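Local coordinates for glutamic acid/alanine-rich protein (Trypanosoma congolense, PDB 2Y44) that is a surface protein of the parasite, whose helical ectodomain is probably part of the coat that covers the cell, at residues V2-T7 with E143-G148; S24-V29 with D80-A85; V129-L134 with G162-E167. All blocks are in the same frame, centred on the assembly; numbering follows the deposited sequence.

Interaction 1. Residues V2-T7 with E143-G148; sequences VEEVQT and ELLPDG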
loop_
_atom_site.group_PDB
_atom_site.type_symbol
_atom_site.label_atom_id
_atom_site.label_comp_id
_atom_site.label_asym_id
_atom_site.label_seq_id
_atom_site.Cartn_x
_atom_site.Cartn_y
_atom_site.Cartn_z
ATOM N N VAL A 2 -5.602 15.853 26.795
ATOM C CA VAL A 2 -5.982 14.504 26.391
ATOM C C VAL A 2 -6.404 14.445 24.905
ATOM O O VAL A 2 -6.187 13.436 24.240
ATOM C CB VAL A 2 -7.087 13.922 27.278
ATOM C CG1 VAL A 2 -8.381 14.694 27.085
ATOM C CG2 VAL A 2 -7.297 12.407 26.976
ATOM N N GLU A 3 -6.996 15.529 24.387
ATOM C CA GLU A 3 -7.342 15.549 22.957
ATOM C C GLU A 3 -6.093 15.322 22.099
ATOM O O GLU A 3 -6.110 14.625 21.090
ATOM C CB GLU A 3 -8.045 16.860 22.573
ATOM C CG GLU A 3 -8.441 16.954 21.111
ATOM C CD GLU A 3 -9.237 18.216 20.784
ATOM O OE1 GLU A 3 -9.136 19.208 21.541
ATOM O OE2 GLU A 3 -9.920 18.211 19.728
ATOM N N GLU A 4 -5.013 15.993 22.463
ATOM C CA GLU A 4 -3.793 15.863 21.701
ATOM C C GLU A 4 -3.223 14.448 21.799
ATOM O O GLU A 4 -2.692 13.918 20.831
ATOM C CB GLU A 4 -2.798 16.860 22.263
ATOM C CG GLU A 4 -1.954 17.411 21.248
ATOM C CD GLU A 4 -0.570 17.007 21.498
ATOM O OE1 GLU A 4 -0.313 15.779 21.397
ATOM O OE2 GLU A 4 0.207 17.885 21.949
ATOM N N VAL A 5 -3.327 13.856 22.985
ATOM C CA VAL A 5 -2.805 12.509 23.207
ATOM C C VAL A 5 -3.556 11.497 22.377
ATOM O O VAL A 5 -2.941 10.626 21.754
ATOM C CB VAL A 5 -2.889 12.109 24.674
ATOM C CG1 VAL A 5 -2.422 10.670 24.869
ATOM C CG2 VAL A 5 -2.002 13.050 25.530
ATOM N N GLN A 6 -4.876 11.630 22.344
ATOM C CA GLN A 6 -5.702 10.704 21.586
ATOM C C GLN A 6 -5.496 10.895 20.099
ATOM O O GLN A 6 -5.487 9.942 19.317
ATOM C CB GLN A 6 -7.169 10.915 21.907
ATOM C CG GLN A 6 -7.605 10.364 23.279
ATOM C CD GLN A 6 -7.673 8.816 23.348
ATOM O OE1 GLN A 6 -6.934 8.090 22.659
ATOM N NE2 GLN A 6 -8.597 8.309 24.177
ATOM N N THR A 7 -5.253 12.142 19.706
ATOM C CA THR A 7 -5.011 12.425 18.280
ATOM C C THR A 7 -3.637 11.905 17.825
ATOM O O THR A 7 -3.489 11.350 16.737
ATOM C CB THR A 7 -5.247 13.960 18.020
ATOM O OG1 THR A 7 -6.597 14.276 18.379
ATOM C CG2 THR A 7 -5.047 14.316 16.591
ATOM N N GLU A 143 -3.831 20.172 13.174
ATOM C CA GLU A 143 -4.851 21.138 13.587
ATOM C C GLU A 143 -4.798 21.515 15.062
ATOM O O GLU A 143 -5.141 22.643 15.414
ATOM C CB GLU A 143 -6.256 20.608 13.228
ATOM C CG GLU A 143 -6.523 20.667 11.714
ATOM C CD GLU A 143 -7.553 19.653 11.265
ATOM O OE1 GLU A 143 -8.264 19.113 12.141
ATOM O OE2 GLU A 143 -7.746 19.506 10.033
ATOM N N LEU A 144 -4.363 20.578 15.923
ATOM C CA LEU A 144 -4.233 20.860 17.360
ATOM C C LEU A 144 -2.981 21.683 17.721
ATOM O O LEU A 144 -2.877 22.188 18.855
ATOM C CB LEU A 144 -4.190 19.557 18.182
ATOM C CG LEU A 144 -5.422 18.647 18.015
ATOM C CD1 LEU A 144 -5.385 17.465 19.016
ATOM C CD2 LEU A 144 -6.691 19.473 18.212
ATOM N N LEU A 145 -2.011 21.712 16.810
ATOM C CA LEU A 145 -0.718 22.291 17.077
ATOM C C LEU A 145 -0.326 23.325 16.025
ATOM O O LEU A 145 0.535 23.057 15.179
ATOM C CB LEU A 145 0.326 21.165 17.148
ATOM C CG LEU A 145 -0.043 20.145 18.228
ATOM C CD1 LEU A 145 0.677 18.837 17.985
ATOM C CD2 LEU A 145 0.353 20.703 19.600
ATOM N N PRO A 146 -0.990 24.492 16.044
ATOM C CA PRO A 146 -0.774 25.431 14.934
ATOM C C PRO A 146 0.680 25.865 14.778
ATOM O O PRO A 146 1.140 26.064 13.661
ATOM C CB PRO A 146 -1.642 26.636 15.321
ATOM C CG PRO A 146 -2.816 26.025 16.092
ATOM C CD PRO A 146 -2.147 24.872 16.897
ATOM N N ASP A 147 1.421 25.975 15.880
ATOM C CA ASP A 147 2.851 26.332 15.765
ATOM C C ASP A 147 3.676 25.286 15.001
ATOM O O ASP A 147 4.680 25.614 14.367
ATOM C CB ASP A 147 3.459 26.583 17.144
ATOM C CG ASP A 147 3.137 27.963 17.677
ATOM O OD1 ASP A 147 2.862 28.870 16.856
ATOM O OD2 ASP A 147 3.138 28.128 18.916
ATOM N N GLY A 148 3.227 24.039 15.031
ATOM C CA GLY A 148 3.977 22.932 14.438
ATOM C C GLY A 148 3.262 22.276 13.273
ATOM O O GLY A 148 3.711 21.237 12.791
#

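Interaction 2. Residues S24-V29 with D80-A85; sequences SAVAAV and DARKHA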
loop_
_atom_site.group_PDB
_atom_site.type_symbol
_atom_site.label_atom_id
_atom_site.label_comp_id
_atom_site.label_asym_id
_atom_site.label_seq_id
_atom_site.Cartn_x
_atom_site.Cartn_y
_atom_site.Cartn_z
ATOM N N SER A 24 0.482 -6.338 2.369
ATOM C CA SER A 24 -0.808 -6.620 1.746
ATOM C C SER A 24 -0.819 -6.142 0.299
ATOM O O SER A 24 -1.255 -6.875 -0.583
ATOM C CB SER A 24 -1.954 -5.948 2.525
ATOM O OG SER A 24 -3.214 -6.162 1.893
ATOM N N ALA A 25 -0.281 -4.944 0.058
ATOM C CA ALA A 25 -0.262 -4.400 -1.299
ATOM C C ALA A 25 0.616 -5.260 -2.187
ATOM O O ALA A 25 0.237 -5.575 -3.320
ATOM C CB ALA A 25 0.175 -2.918 -1.314
ATOM N N VAL A 26 1.802 -5.641 -1.686
ATOM C CA VAL A 26 2.693 -6.503 -2.459
ATOM C C VAL A 26 2.005 -7.824 -2.795
ATOM O O VAL A 26 2.040 -8.287 -3.950
ATOM C CB VAL A 26 4.057 -6.712 -1.743
ATOM C CG1 VAL A 26 4.880 -7.799 -2.431
ATOM C CG2 VAL A 26 4.816 -5.337 -1.732
ATOM N N ALA A 27 1.316 -8.391 -1.807
ATOM C CA ALA A 27 0.678 -9.695 -2.017
ATOM C C ALA A 27 -0.412 -9.562 -3.087
ATOM O O ALA A 27 -0.543 -10.463 -3.940
ATOM C CB ALA A 27 0.065 -10.212 -0.705
ATOM N N ALA A 28 -1.153 -8.453 -3.051
ATOM C CA ALA A 28 -2.158 -8.177 -4.095
ATOM C C ALA A 28 -1.526 -8.097 -5.493
ATOM O O ALA A 28 -2.113 -8.602 -6.454
ATOM C CB ALA A 28 -2.924 -6.930 -3.807
ATOM N N VAL A 29 -0.407 -7.370 -5.617
ATOM C CA VAL A 29 0.255 -7.180 -6.918
ATOM C C VAL A 29 0.806 -8.528 -7.426
ATOM O O VAL A 29 0.705 -8.869 -8.615
ATOM C CB VAL A 29 1.392 -6.149 -6.801
ATOM C CG1 VAL A 29 2.317 -6.200 -8.015
ATOM C CG2 VAL A 29 0.799 -4.752 -6.627
ATOM N N ASP A 80 8.338 -3.000 -8.759
ATOM C CA ASP A 80 8.097 -1.647 -8.236
ATOM C C ASP A 80 7.425 -1.694 -6.847
ATOM O O ASP A 80 7.800 -0.966 -5.933
ATOM C CB ASP A 80 7.166 -0.880 -9.206
ATOM C CG ASP A 80 7.871 -0.358 -10.456
ATOM O OD1 ASP A 80 9.117 -0.303 -10.515
ATOM O OD2 ASP A 80 7.147 -0.023 -11.418
ATOM N N ALA A 81 6.411 -2.546 -6.703
ATOM C CA ALA A 81 5.689 -2.690 -5.447
ATOM C C ALA A 81 6.623 -3.074 -4.279
ATOM O O ALA A 81 6.529 -2.484 -3.184
ATOM C CB ALA A 81 4.548 -3.686 -5.612
ATOM N N ARG A 82 7.522 -4.048 -4.504
ATOM C CA ARG A 82 8.426 -4.522 -3.436
ATOM C C ARG A 82 9.359 -3.381 -3.004
ATOM O O ARG A 82 9.663 -3.205 -1.814
ATOM C CB ARG A 82 9.269 -5.704 -3.946
ATOM C CG ARG A 82 8.457 -6.984 -3.996
ATOM C CD ARG A 82 9.153 -8.029 -4.841
ATOM N NE ARG A 82 8.515 -9.325 -4.619
ATOM C CZ ARG A 82 8.632 -10.376 -5.420
ATOM N NH1 ARG A 82 9.410 -10.330 -6.493
ATOM N NH2 ARG A 82 7.961 -11.485 -5.133
ATOM N N LYS A 83 9.732 -2.556 -3.956
ATOM C CA LYS A 83 10.608 -1.415 -3.667
ATOM C C LYS A 83 9.825 -0.366 -2.897
ATOM O O LYS A 83 10.305 0.183 -1.909
ATOM C CB LYS A 83 11.139 -0.820 -4.958
ATOM C CG LYS A 83 12.187 -1.691 -5.675
ATOM C CD LYS A 83 12.501 -1.104 -7.059
ATOM C CE LYS A 83 13.494 -1.969 -7.849
ATOM N NZ LYS A 83 13.742 -1.354 -9.227
ATOM N N HIS A 84 8.627 -0.050 -3.377
ATOM C CA HIS A 84 7.777 0.929 -2.690
ATOM C C HIS A 84 7.440 0.512 -1.269
ATOM O O HIS A 84 7.456 1.318 -0.368
ATOM C CB HIS A 84 6.511 1.178 -3.480
ATOM C CG HIS A 84 6.761 1.765 -4.833
ATOM N ND1 HIS A 84 5.878 1.629 -5.883
ATOM C CD2 HIS A 84 7.801 2.486 -5.307
ATOM C CE1 HIS A 84 6.339 2.290 -6.928
ATOM N NE2 HIS A 84 7.524 2.786 -6.617
ATOM N N ALA A 85 7.225 -0.774 -1.072
ATOM C CA ALA A 85 6.886 -1.279 0.252
ATOM C C ALA A 85 8.090 -1.148 1.193
ATOM O O ALA A 85 7.928 -0.724 2.353
ATOM C CB ALA A 85 6.454 -2.734 0.131
#

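Interaction 3. Residues V129-L134 with G162-E167; sequences VTSKSL and GLKSLE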
loop_
_atom_site.group_PDB
_atom_site.type_symbol
_atom_site.label_atom_id
_atom_site.label_comp_id
_atom_site.label_asym_id
_atom_site.label_seq_id
_atom_site.Cartn_x
_atom_site.Cartn_y
_atom_site.Cartn_z
ATOM N N VAL A 129 -5.440 0.780 6.754
ATOM C CA VAL A 129 -4.852 2.112 6.607
ATOM C C VAL A 129 -4.754 2.404 5.108
ATOM O O VAL A 129 -4.399 1.522 4.317
ATOM C CB VAL A 129 -3.439 2.176 7.283
ATOM C CG1 VAL A 129 -2.604 1.002 6.825
ATOM C CG2 VAL A 129 -2.708 3.469 6.962
ATOM N N THR A 130 -5.172 3.604 4.714
ATOM C CA THR A 130 -5.047 4.051 3.342
ATOM C C THR A 130 -4.337 5.401 3.300
ATOM O O THR A 130 -4.150 6.058 4.328
ATOM C CB THR A 130 -6.423 4.226 2.709
ATOM O OG1 THR A 130 -7.157 5.200 3.452
ATOM C CG2 THR A 130 -7.222 2.914 2.739
ATOM N N SER A 131 -3.944 5.841 2.120
ATOM C CA SER A 131 -3.352 7.172 2.052
ATOM C C SER A 131 -4.336 8.212 2.604
ATOM O O SER A 131 -3.936 9.219 3.188
ATOM C CB SER A 131 -2.933 7.495 0.618
ATOM O OG SER A 131 -4.082 7.415 -0.225
ATOM N N LYS A 132 -5.629 7.992 2.407
ATOM C CA LYS A 132 -6.640 8.927 2.939
ATOM C C LYS A 132 -6.723 8.893 4.482
ATOM O O LYS A 132 -6.738 9.930 5.121
ATOM C CB LYS A 132 -8.031 8.610 2.374
ATOM C CG LYS A 132 -9.071 9.633 2.802
ATOM C CD LYS A 132 -10.500 9.112 2.663
ATOM C CE LYS A 132 -11.134 9.568 1.361
ATOM N NZ LYS A 132 -12.428 8.862 1.121
ATOM N N SER A 133 -6.799 7.707 5.080
ATOM C CA SER A 133 -6.916 7.640 6.569
ATOM C C SER A 133 -5.648 8.165 7.265
ATOM O O SER A 133 -5.712 8.854 8.295
ATOM C CB SER A 133 -7.214 6.226 7.059
ATOM O OG SER A 133 -6.124 5.354 6.780
ATOM N N LEU A 134 -4.512 7.885 6.649
ATOM C CA LEU A 134 -3.218 8.368 7.132
ATOM C C LEU A 134 -3.125 9.899 6.991
ATOM O O LEU A 134 -2.829 10.588 7.966
ATOM C CB LEU A 134 -2.130 7.667 6.338
ATOM C CG LEU A 134 -0.685 8.045 6.492
ATOM C CD1 LEU A 134 -0.324 7.660 7.928
ATOM C CD2 LEU A 134 0.136 7.195 5.467
ATOM N N GLY A 162 4.054 7.626 -0.004
ATOM C CA GLY A 162 4.537 6.246 -0.198
ATOM C C GLY A 162 3.376 5.274 -0.280
ATOM O O GLY A 162 3.401 4.287 -1.072
ATOM N N LEU A 163 2.344 5.531 0.523
ATOM C CA LEU A 163 1.149 4.682 0.488
ATOM C C LEU A 163 0.356 4.868 -0.812
ATOM O O LEU A 163 -0.112 3.888 -1.390
ATOM C CB LEU A 163 0.248 4.901 1.720
ATOM C CG LEU A 163 -0.801 3.820 2.043
ATOM C CD1 LEU A 163 -0.200 2.434 1.959
ATOM C CD2 LEU A 163 -1.418 4.011 3.424
ATOM N N LYS A 164 0.232 6.110 -1.288
ATOM C CA LYS A 164 -0.380 6.340 -2.608
ATOM C C LYS A 164 0.346 5.550 -3.723
ATOM O O LYS A 164 -0.299 5.054 -4.675
ATOM C CB LYS A 164 -0.364 7.833 -2.972
ATOM C CG LYS A 164 -1.444 8.630 -2.257
ATOM C CD LYS A 164 -1.393 10.072 -2.687
ATOM C CE LYS A 164 -2.628 10.827 -2.199
ATOM N NZ LYS A 164 -2.502 12.300 -2.395
ATOM N N SER A 165 1.670 5.482 -3.632
ATOM C CA SER A 165 2.467 4.719 -4.632
ATOM C C SER A 165 2.025 3.285 -4.612
ATOM O O SER A 165 1.869 2.679 -5.671
ATOM C CB SER A 165 3.974 4.787 -4.390
ATOM O OG SER A 165 4.483 6.068 -4.697
ATOM N N LEU A 166 1.892 2.707 -3.405
ATOM C CA LEU A 166 1.539 1.275 -3.334
ATOM C C LEU A 166 0.101 1.072 -3.801
ATOM O O LEU A 166 -0.215 0.083 -4.469
ATOM C CB LEU A 166 1.657 0.769 -1.889
ATOM C CG LEU A 166 3.096 0.509 -1.493
ATOM C CD1 LEU A 166 3.220 0.477 0.039
ATOM C CD2 LEU A 166 3.582 -0.819 -2.156
ATOM N N GLU A 167 -0.760 2.050 -3.515
ATOM C CA GLU A 167 -2.164 1.985 -3.972
ATOM C C GLU A 167 -2.202 2.063 -5.486
ATOM O O GLU A 167 -2.957 1.330 -6.116
ATOM C CB GLU A 167 -3.021 3.102 -3.348
ATOM C CG GLU A 167 -3.351 2.854 -1.876
ATOM C CD GLU A 167 -3.729 4.134 -1.133
ATOM O OE1 GLU A 167 -3.705 5.228 -1.747
ATOM O OE2 GLU A 167 -4.036 4.026 0.075
HETATM O O HOH W 1 -3.831 1.379 1.141
#

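Interaction 1. Residues V2-T7 with E143-G148
Glu4 and Leu144 mark the nearest approach of the two backbones, with CA atoms 6.6 Å apart. Residues 2-7 form the first turns of helix 2-16, whereas 143-148 carry weakly bonded residues near the end of helix 131-144 and the turn beyond, up to Gly148 at the N-cap of the next helix. Leu144 points toward the first helix, its CG anti to the carbonyl carbon (chi1 -59°), and its CD1 methyl settles among three residues of that helix. Leu144 CD1 lies 3.5 Å from Glu4 CA and also touches Glu3 O. Leu144 and Thr7 reach toward each other tip to tip, CD1 of the leucine coming to 3.5 Å from Thr7 OG1. Both polar atoms beside the methyl belong to one bond, for Thr7 OG1 donates to Glu3 O at 2.8 Å. That carbonyl also accepts from Thr7 N, the two donors arriving from opposite faces of its plane. The other methyl, Leu144 CD2, lies against the carboxylate end of the extended Glu3 side chain, 3.8 Å from Glu3 CD. A bend at chi2 (-116°) swings Glu4 CD toward Leu145, and Glu4 OE2 lies 3.7 Å from Leu145 CD2, the two side chains crossing at about a right angle. The contact lies at the surface of the molecule. Around it, Thr7 also touches Ala140 and Leu141 farther back on helix 131-144, while Val5 turns away to pack on Leu103 and Leu106 of helix 57-107 and, with Val2, on Ala118 of helix 113-120.

Interaction 2. Residues S24-V29 with D80-A85
Val26 of helix 18-53 packs against Ala81 and Ala85, one turn apart on helix 57-107, and Val29, a turn beyond Val26, packs against Ala81. The two short segments run almost exactly antiparallel, at 178°, with axes 9.2 Å apart, and Val26 stands level with Ala81. The two branches of Val26 are put to different uses. CG1, anti to the backbone N (chi1 170°), meets the first part of the Arg82 chain, reaching CG at 4.0 Å, and the two side chains cross at about a right angle. CG2 instead turns to the alanines: it touches Ala85 CB at 3.6 Å and lies equally close to Ala81 O, with Ala81 CB a little farther off. That carbonyl oxygen is already engaged in the helix, where it accepts from Ala85 N, so the methyl rests on a satisfied backbone group. Val29 behaves differently, spreading both branches over a single methyl: Ala81 CB is 4.0 Å from Val29 CG2 and 4.1 Å from Val29 CG1. Other helices pack around it. Val29 also packs on Val77 and Val78 of helix 57-107 and on Ala173 of helix 149-183, Ala81 meets Asp169 of the latter, and Arg82 also touches Val30 of helix 18-53. This is packing between two long antiparallel helices of the bundle, with branched valines on one and short alanines on the other. No polar bond spans the gap; methyl packing dominates, with one methyl resting on a backbone carbonyl oxygen, while the aliphatic stem of Arg82 covers the outer flank of Val26, a site where a charged residue contributes carbon rather than charge.

Interaction 3. Residues V129-L134 with G162-E167
A capping box formed by Thr130 and Ser133 starts helix 131-144, and Glu167 of helix 149-183 meets the first turn beside it at Ser131. In the box, Ser133 N donates to Thr130 OG1 and Thr130 N donates back to Ser133 OG. The carboxylate of Glu167 takes Ser131 with both oxygens. Ser131 N reaches OE2 at 2.7 Å in a nearly straight bond (167°), on the syn side and 18° out of the carboxylate plane, and Ser131 OG donates to the syn lone pair of OE1, also at 2.7 Å. Ser131 OG sits between the backbone N and the carbonyl carbon (chi1 59°), close enough to N for one carboxylate to serve both donors. The helix dipole probably stabilises the Glu167 carboxylate here. Beside the polar pair, Leu163 CD2 lies 3.2 Å from Thr130 C and also touches Val129 CG2 and Leu134 CD2, both farther off. Packing is tight at Ser131 CB and Lys164 CG, 3.4 Å apart. A water completes the junction, donating to Val129 O at 3.2 Å and to Glu167 OE2 at 2.9 Å.

How the interactions relate
The three contacts sample successive levels of one elongated helical bundle, and they differ in character, from surface to interior and from apolar to polar. Interactions 1 and 3 share helix 131-144, near its C-terminal and N-terminal ends respectively, with centres 22 Å apart and nearest atoms about 9 Å apart. Interactions 2 and 3 are neighbours, their centres 12 Å apart, and they touch directly: Leu166 CD2 packs 3.5 Å from Ala81 O and 3.8 Å from His84 CB. Leu166, between the polar junction and the valine-alanine layer, therefore joins the two. Interaction 1 stands apart from interaction 2, with about 22 Å between nearest atoms.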